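Local atomic coordinates of DNA polymerase III subunit beta (Pseudomonas aeruginosa, PDB entry 4TSZ), a protein that forms, as a dimer, a ring around DNA that tethers DNA polymerases and other proteins to it and makes them processive. Residues E[31-36]-E[70-75]. Numbering follows the deposited sequence.
Sequences LSNVLL and TVPARK
V34 and V71 form the hydrogen-bonded pair of two antiparallel strands, 33-36 and 70-72, whose short axes run at 147° to each other: V34 N donates to V71 O at 2.8 Å, and V71 N returns a bond to V34 O at 3.1 Å. Two residues further along, where 70-72 gives way to a helix with P72 at the N-cap, A73 N donates to S32 O at 3.1 Å. A water donates a second bond to the same S32 oxygen and accepts one from R74 N, so the 3-10 end of 31-36 is tied to the first turn of the helix. The side chains of V34 and V71 lie side by side on one face, V34 CG1 3.7 Å from V71 CG2; L36 comes in at about a right angle, its CD2 touching that same CG2, and the methyl of A73 packs on V34 CB. All this belongs to the N-terminal domain of the DNA polymerase III beta subunit, in an antiparallel sheet where 67-72 is, within this chain, the outermost strand, next to 33-39, with helix 73-82 following directly. On the other face chi1 of 83° sets T70 OG1 between the backbone N and the carbonyl carbon, where N33 ND2 can reach it. The carboxamide of N33 approaches crosswise, and ND2 donates to T70 OG1 at 3.0 Å, nearly in the amide plane and almost straight at 168°. That hydroxyl is also hydrogen-bonded to L112 O, so two polar groups hold it. N33 OD1 rests 3.4 Å from P72 CA, beside a proline nitrogen with no hydrogen to offer. The T70 methyl, CG2, meets L35 CD1 at 3.9 Å. In the helix's first turn, K75 makes salt bridges to E300 and E302 of the second subunit, and P72 packs on that E302.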
loop_
_atom_site.group_PDB
_atom_site.type_symbol
_atom_site.label_atom_id
_atom_site.label_comp_id
_atom_site.label_asym_id
_atom_site.label_seq_id
_atom_site.Cartn_x
_atom_site.Cartn_y
_atom_site.Cartn_z
ATOM N N LEU E 31 21.937 -15.066 6.363
ATOM C CA LEU E 31 21.143 -14.626 5.210
ATOM C C LEU E 31 20.408 -13.310 5.450
ATOM O O LEU E 31 20.076 -12.619 4.490
ATOM C CB LEU E 31 20.150 -15.730 4.810
ATOM C CG LEU E 31 20.398 -16.401 3.454
ATOM C CD1 LEU E 31 21.656 -17.274 3.483
ATOM C CD2 LEU E 31 19.202 -17.242 3.045
ATOM N N SER E 32 20.157 -12.962 6.735
ATOM C CA SER E 32 19.507 -11.717 7.150
ATOM C C SER E 32 20.527 -10.578 7.210
ATOM O O SER E 32 20.149 -9.419 7.385
ATOM C CB SER E 32 18.868 -11.888 8.527
ATOM O OG SER E 32 17.758 -12.766 8.468
ATOM N N ASN E 33 21.823 -10.924 7.093
ATOM C CA ASN E 33 22.931 -9.991 7.201
ATOM C C ASN E 33 23.508 -9.495 5.887
ATOM O O ASN E 33 23.423 -10.171 4.855
ATOM C CB ASN E 33 24.035 -10.582 8.094
ATOM C CG ASN E 33 23.684 -10.665 9.564
ATOM O OD1 ASN E 33 22.536 -10.513 9.964
ATOM N ND2 ASN E 33 24.681 -10.879 10.412
ATOM N N VAL E 34 24.096 -8.284 5.943
ATOM C CA VAL E 34 24.834 -7.677 4.854
ATOM C C VAL E 34 26.317 -7.956 5.121
ATOM O O VAL E 34 26.788 -7.752 6.244
ATOM C CB VAL E 34 24.522 -6.157 4.619
ATOM C CG1 VAL E 34 24.699 -5.323 5.881
ATOM C CG2 VAL E 34 25.367 -5.588 3.487
ATOM N N LEU E 35 27.039 -8.455 4.108
ATOM C CA LEU E 35 28.477 -8.678 4.222
ATOM C C LEU E 35 29.173 -7.336 3.928
ATOM O O LEU E 35 28.950 -6.749 2.870
ATOM C CB LEU E 35 28.958 -9.775 3.248
ATOM C CG LEU E 35 30.490 -9.925 3.058
ATOM C CD1 LEU E 35 31.172 -10.441 4.320
ATOM C CD2 LEU E 35 30.817 -10.805 1.858
ATOM N N LEU E 36 29.987 -6.855 4.878
ATOM C CA LEU E 36 30.762 -5.614 4.774
ATOM C C LEU E 36 32.222 -6.011 4.601
ATOM O O LEU E 36 32.747 -6.754 5.424
ATOM C CB LEU E 36 30.596 -4.788 6.069
ATOM C CG LEU E 36 29.564 -3.648 6.145
ATOM C CD1 LEU E 36 28.342 -3.856 5.230
ATOM C CD2 LEU E 36 29.156 -3.394 7.584
ATOM N N THR E 70 29.682 -9.394 8.977
ATOM C CA THR E 70 28.283 -9.387 8.543
ATOM C C THR E 70 27.477 -8.779 9.672
ATOM O O THR E 70 27.786 -9.022 10.832
ATOM C CB THR E 70 27.759 -10.760 8.048
ATOM O OG1 THR E 70 27.356 -11.565 9.148
ATOM C CG2 THR E 70 28.739 -11.506 7.137
ATOM N N VAL E 71 26.472 -7.970 9.338
ATOM C CA VAL E 71 25.603 -7.273 10.299
ATOM C C VAL E 71 24.140 -7.330 9.835
ATOM O O VAL E 71 23.926 -7.396 8.626
ATOM C CB VAL E 71 26.049 -5.795 10.572
ATOM C CG1 VAL E 71 27.331 -5.739 11.388
ATOM C CG2 VAL E 71 26.202 -4.997 9.285
ATOM N N PRO E 72 23.121 -7.257 10.745
ATOM C CA PRO E 72 21.716 -7.251 10.282
ATOM C C PRO E 72 21.487 -6.141 9.254
ATOM O O PRO E 72 21.711 -4.963 9.552
ATOM C CB PRO E 72 20.910 -7.027 11.564
ATOM C CG PRO E 72 21.783 -7.394 12.648
ATOM C CD PRO E 72 23.192 -7.158 12.213
ATOM N N ALA E 73 21.137 -6.539 8.018
ATOM C CA ALA E 73 20.964 -5.618 6.893
ATOM C C ALA E 73 19.872 -4.563 7.087
ATOM O O ALA E 73 20.148 -3.375 6.906
ATOM C CB ALA E 73 20.759 -6.394 5.598
ATOM N N ARG E 74 18.655 -4.985 7.478
ATOM C CA ARG E 74 17.517 -4.084 7.712
ATOM C C ARG E 74 17.810 -3.091 8.840
ATOM O O ARG E 74 17.574 -1.895 8.668
ATOM C CB ARG E 74 16.215 -4.884 7.965
ATOM C CG ARG E 74 14.943 -4.036 8.182
ATOM C CD ARG E 74 14.339 -3.483 6.900
ATOM N NE ARG E 74 13.774 -4.533 6.051
ATOM C CZ ARG E 74 12.538 -4.518 5.558
ATOM N NH1 ARG E 74 11.723 -3.502 5.819
ATOM N NH2 ARG E 74 12.110 -5.515 4.797
ATOM N N LYS E 75 18.376 -3.578 9.962
ATOM C CA LYS E 75 18.737 -2.728 11.095
ATOM C C LYS E 75 19.754 -1.654 10.714
ATOM O O LYS E 75 19.522 -0.490 11.032
ATOM C CB LYS E 75 19.216 -3.551 12.300
ATOM C CG LYS E 75 18.077 -3.977 13.204
ATOM C CD LYS E 75 18.552 -4.962 14.223
ATOM C CE LYS E 75 17.413 -5.593 14.970
ATOM N NZ LYS E 75 17.824 -6.894 15.557
HETATM O O HOH W 1 17.862 -7.986 7.699
#